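Local coordinates for protein triosephosphate isomerase (Toxoplasma gondii, PDB 5UPR) that probably interconverts D-glyceraldehyde 3-phosphate and dihydroxyacetone phosphate in glycolysis and gluconeogenesis, as a homodimer of TIM-barrel subunits, at residues G14-N19 with A23-L28; Q55-L60 with K91-P96. All coordinates share one frame; numbering follows the deposited sequence.

Both contacts lie in the outer part of one (beta/alpha)8 barrel, with their centres about 15 Å apart. Interaction 1 comes first along the chain. It joins the loop that follows strand 10-15 to helix 22-34. Interaction 2 follows, between helix 53-59 and the turn that leads from helix 87-92 to strand 97-100. Helices 22-34 and 53-59 connect the two: T25 CG2 packs on V56 CG2 at 3.6 Å, and W16 reaches the same valine. The second subunit touches both contacts. The segments thus tie consecutive helices of the barrel wall together on a side that also meets the dimer partner.

Interaction 1 of 2, residues G14-N19 with A23-L28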
# COMPACT_ATOMS: atom_id res chain seq x y z
N GLY A 14 -6.93 11.63 -11.72
CA GLY A 14 -5.80 12.37 -11.14
C GLY A 14 -5.05 11.44 -10.20
O GLY A 14 -5.56 11.10 -9.16
N ASN A 15 -3.82 11.03 -10.57
CA ASN A 15 -3.02 10.15 -9.78
C ASN A 15 -2.02 11.06 -9.00
O ASN A 15 -1.02 11.50 -9.58
CB ASN A 15 -2.26 9.17 -10.67
CG ASN A 15 -1.34 8.23 -9.87
OD1 ASN A 15 -1.36 8.23 -8.63
ND2 ASN A 15 -0.52 7.41 -10.59
N TRP A 16 -2.24 11.21 -7.71
CA TRP A 16 -1.40 12.10 -6.87
C TRP A 16 -0.07 11.44 -6.56
O TRP A 16 0.84 12.12 -6.13
CB TRP A 16 -2.08 12.48 -5.54
CG TRP A 16 -3.35 13.22 -5.64
CD1 TRP A 16 -4.02 13.50 -6.73
CD2 TRP A 16 -4.11 13.73 -4.55
NE1 TRP A 16 -5.19 14.18 -6.44
CE2 TRP A 16 -5.28 14.31 -5.09
CE3 TRP A 16 -3.95 13.73 -3.16
CZ2 TRP A 16 -6.27 14.90 -4.32
CZ3 TRP A 16 -4.95 14.31 -2.38
CH2 TRP A 16 -6.09 14.89 -2.98
N LYS A 17 0.05 10.13 -6.82
CA LYS A 17 1.24 9.38 -6.50
C LYS A 17 1.65 9.57 -5.02
O LYS A 17 0.74 9.73 -4.16
CB LYS A 17 2.35 9.63 -7.51
CG LYS A 17 1.93 9.48 -8.96
CD LYS A 17 3.09 9.60 -9.96
CE LYS A 17 2.52 9.37 -11.41
NZ LYS A 17 3.65 9.37 -12.41
N CYS A 18 2.95 9.55 -4.71
CA CYS A 18 3.43 9.59 -3.31
C CYS A 18 3.69 11.05 -2.95
O CYS A 18 4.84 11.49 -2.73
CB CYS A 18 4.66 8.68 -3.14
SG CYS A 18 5.17 8.53 -1.41
N ASN A 19 2.58 11.77 -2.92
CA ASN A 19 2.52 13.23 -2.61
C ASN A 19 1.27 13.45 -1.79
O ASN A 19 0.17 12.99 -2.18
CB ASN A 19 2.43 14.05 -3.90
CG ASN A 19 3.69 13.93 -4.75
OD1 ASN A 19 4.68 14.58 -4.44
ND2 ASN A 19 3.64 13.09 -5.78
N ALA A 23 -2.84 19.13 5.00
CA ALA A 23 -3.18 20.45 4.47
C ALA A 23 -3.25 20.49 2.96
O ALA A 23 -4.10 21.13 2.40
CB ALA A 23 -2.19 21.52 5.02
N LYS A 24 -2.35 19.79 2.28
CA LYS A 24 -2.37 19.77 0.79
C LYS A 24 -3.60 19.01 0.29
O LYS A 24 -4.18 19.36 -0.72
CB LYS A 24 -1.08 19.21 0.22
CG LYS A 24 0.11 20.13 0.53
CD LYS A 24 1.43 19.40 0.31
CE LYS A 24 2.57 20.33 -0.11
NZ LYS A 24 3.48 19.57 -1.01
N THR A 25 -4.00 17.96 1.03
CA THR A 25 -5.22 17.26 0.71
C THR A 25 -6.44 18.20 0.80
O THR A 25 -7.31 18.18 -0.06
CB THR A 25 -5.39 16.02 1.62
OG1 THR A 25 -4.31 15.12 1.39
CG2 THR A 25 -6.70 15.33 1.37
N GLN A 26 -6.48 19.00 1.86
CA GLN A 26 -7.58 19.95 2.10
C GLN A 26 -7.60 20.97 0.96
O GLN A 26 -8.66 21.28 0.41
CB GLN A 26 -7.43 20.65 3.47
CG GLN A 26 -8.68 21.42 3.86
CD GLN A 26 -8.57 22.10 5.23
OE1 GLN A 26 -7.54 22.71 5.56
NE2 GLN A 26 -9.62 22.02 6.01
N GLU A 27 -6.45 21.49 0.61
CA GLU A 27 -6.34 22.41 -0.52
C GLU A 27 -6.85 21.84 -1.84
O GLU A 27 -7.57 22.50 -2.57
CB GLU A 27 -4.87 22.86 -0.70
CG GLU A 27 -4.63 23.83 -1.87
CD GLU A 27 -3.24 23.70 -2.49
OE1 GLU A 27 -2.29 23.79 -1.68
OE2 GLU A 27 -3.12 23.45 -3.72
N LEU A 28 -6.44 20.60 -2.16
CA LEU A 28 -6.92 19.96 -3.40
C LEU A 28 -8.42 19.73 -3.37
O LEU A 28 -9.09 19.89 -4.38
CB LEU A 28 -6.16 18.66 -3.67
CG LEU A 28 -4.72 18.93 -4.11
CD1 LEU A 28 -3.78 17.71 -4.04
CD2 LEU A 28 -4.71 19.47 -5.51
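W16 meets L28 and T25 where the loop after strand 10-15 packs against helix 22-34. These elements open the first beta-alpha-beta unit of the TIM barrel. The tight part is the indole against L28. L28 CD1 sits over one face of the six-membered ring of W16, 3.7 Å from its centroid and only 7° off the normal. This is a CH-pi contact. L28 CB backs it up at the rim, 3.8 Å from W16 CH2. W16 carries CG beside its backbone N (chi1 -61°), and this turns the ring toward the helix. T25 comes to the edge instead, near the ring plane, with OG1 3.9 Å from W16 CZ3. That hydroxyl hydrogen-bonds T21 O, just before the helix begins, so it has a polar partner there. T25 CG2 turns to helix 53-59, where it meets Q55.

The looser side holds K24, Q26 and E27, which lie on exposed parts of the helix and give almost nothing to this contact. The loop is shaped by its own bonds. N15 OD1 accepts from K17 N at 3.0 Å in an Asx turn. N19 ND2 gives a bond of 3.0 Å to W16 O, in the carbonyl plane, and so ties the loop back to the tryptophan backbone. N15 ND2 bonds T82 OG1 of the second subunit. No hydrogen bond joins the two segments directly, so the helix rests on the loop through apolar and CH-pi packing, while polar bonds shape the loop itself.

Interaction 2 of 2, residues Q55-L60 with K91-P96; sequences QVQDSL and KEKNIP
The last turn of helix 53-59 faces the turn that follows helix 87-92 in the wall of the TIM barrel. The backbones stay well apart: the nearest CA atoms, those of Q57 and I95, are 8.4 Å from each other. Helix 87-92 ends in a Schellman motif. N94, with positive phi (62°), is its C-prime residue; N94 N bonds K91 O at 2.8 Å, and I95 N bonds I90 O. The chain then heads for strand 97-100. In this turn the carbonyls of K93 and N94 come close to Q57.

Q57 bridges the gap with one long side chain. CG lies beside the backbone N (chi1 -67°) and the chain runs extended beyond it, which carries the amide across to the turn. Q57 NE2 gives a nearly straight hydrogen bond to K93 O, 3.0 Å long with an angle of 170° at the hydrogen. The acceptor lies close to the amide plane of Q57. I95 packs beside this amide, with CG1 3.7 Å from Q57 NE2. I95 is buried; it also packs on I53 of its own chain and on L51 of the second subunit.

Water extends the link at both polar atoms of the amide. One water accepts from Q57 NE2 and donates to N94 O. K93 runs beside the other end of the amide, its chain bent at chi2. Its ammonium group also bonds T22 OG1 of the second subunit, so this lysine joins the helix pair to the dimer interface. A second water completes the link: it donates to Q57 OE1 at 2.6 Å and accepts from K93 NZ at 2.7 Å.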
# COMPACT_ATOMS: atom_id res chain seq x y z
N GLN A 55 -10.28 11.34 4.46
CA GLN A 55 -10.40 12.80 4.57
C GLN A 55 -11.04 13.38 3.28
O GLN A 55 -11.91 14.26 3.34
CB GLN A 55 -9.00 13.41 4.78
CG GLN A 55 -8.96 14.95 4.81
CD GLN A 55 -7.55 15.53 4.85
OE1 GLN A 55 -6.59 14.85 5.17
NE2 GLN A 55 -7.43 16.78 4.52
N VAL A 56 -10.60 12.87 2.13
CA VAL A 56 -11.18 13.31 0.87
C VAL A 56 -12.66 12.91 0.81
O VAL A 56 -13.53 13.74 0.47
CB VAL A 56 -10.42 12.74 -0.34
CG1 VAL A 56 -11.08 13.10 -1.64
CG2 VAL A 56 -9.00 13.23 -0.37
N GLN A 57 -12.97 11.65 1.18
CA GLN A 57 -14.37 11.19 1.21
C GLN A 57 -15.24 12.04 2.14
O GLN A 57 -16.42 12.29 1.83
CB GLN A 57 -14.50 9.74 1.69
CG GLN A 57 -13.92 8.72 0.79
CD GLN A 57 -13.97 7.34 1.37
OE1 GLN A 57 -13.38 7.06 2.44
NE2 GLN A 57 -14.70 6.47 0.71
N ASP A 58 -14.69 12.48 3.27
CA ASP A 58 -15.47 13.29 4.21
C ASP A 58 -15.75 14.71 3.78
O ASP A 58 -16.77 15.27 4.22
CB ASP A 58 -14.76 13.40 5.56
CG ASP A 58 -14.70 12.05 6.30
OD1 ASP A 58 -15.19 11.00 5.76
OD2 ASP A 58 -14.13 12.05 7.40
N SER A 59 -14.85 15.34 3.02
CA SER A 59 -14.97 16.76 2.67
C SER A 59 -15.33 17.04 1.21
O SER A 59 -15.71 18.17 0.87
CB SER A 59 -13.71 17.53 3.07
OG SER A 59 -12.56 16.91 2.52
N LEU A 60 -15.26 16.05 0.33
CA LEU A 60 -15.57 16.28 -1.07
C LEU A 60 -17.07 16.40 -1.22
O LEU A 60 -17.80 15.61 -0.66
CB LEU A 60 -14.94 15.18 -1.92
CG LEU A 60 -14.72 15.23 -3.41
CD1 LEU A 60 -13.83 16.37 -3.83
CD2 LEU A 60 -14.08 13.90 -3.78
N LYS A 91 -13.64 -1.65 -1.14
CA LYS A 91 -15.05 -1.52 -1.48
C LYS A 91 -15.94 -1.24 -0.26
O LYS A 91 -16.84 -0.40 -0.30
CB LYS A 91 -15.53 -2.80 -2.20
CG LYS A 91 -17.01 -2.81 -2.58
CD LYS A 91 -17.26 -1.77 -3.64
CE LYS A 91 -18.75 -1.64 -4.00
NZ LYS A 91 -18.76 -0.93 -5.28
N GLU A 92 -15.72 -1.98 0.83
CA GLU A 92 -16.49 -1.79 2.05
C GLU A 92 -16.22 -0.42 2.71
O GLU A 92 -17.05 0.07 3.47
CB GLU A 92 -16.20 -2.91 3.03
CG GLU A 92 -17.06 -2.92 4.25
CD GLU A 92 -17.19 -4.30 4.97
OE1 GLU A 92 -16.44 -5.31 4.73
OE2 GLU A 92 -18.17 -4.38 5.81
N LYS A 93 -15.11 0.21 2.41
CA LYS A 93 -14.85 1.58 2.85
C LYS A 93 -15.49 2.60 1.86
O LYS A 93 -15.26 3.82 1.98
CB LYS A 93 -13.33 1.77 3.00
CG LYS A 93 -12.79 3.09 3.50
CD LYS A 93 -13.35 3.46 4.84
CE LYS A 93 -12.65 4.69 5.46
NZ LYS A 93 -13.55 5.34 6.46
N ASN A 94 -16.33 2.12 0.92
CA ASN A 94 -17.00 2.99 -0.09
C ASN A 94 -16.09 3.74 -1.05
O ASN A 94 -16.40 4.81 -1.50
CB ASN A 94 -17.96 3.99 0.56
CG ASN A 94 -18.85 3.34 1.58
OD1 ASN A 94 -19.70 2.51 1.28
ND2 ASN A 94 -18.69 3.79 2.84
N ILE A 95 -14.95 3.15 -1.37
CA ILE A 95 -14.05 3.65 -2.38
C ILE A 95 -14.42 2.93 -3.67
O ILE A 95 -14.27 1.71 -3.74
CB ILE A 95 -12.60 3.36 -1.96
CG1 ILE A 95 -12.27 4.09 -0.65
CG2 ILE A 95 -11.64 3.77 -3.09
CD1 ILE A 95 -11.03 3.57 0.07
N PRO A 96 -14.89 3.68 -4.72
CA PRO A 96 -15.40 2.94 -5.90
C PRO A 96 -14.36 2.55 -6.95
O PRO A 96 -14.67 1.66 -7.73
CB PRO A 96 -16.45 3.88 -6.50
CG PRO A 96 -16.11 5.24 -5.95
CD PRO A 96 -15.31 5.10 -4.71
O HOH W 1 -14.67 7.12 4.74
O HOH W 2 -16.23 7.54 -1.52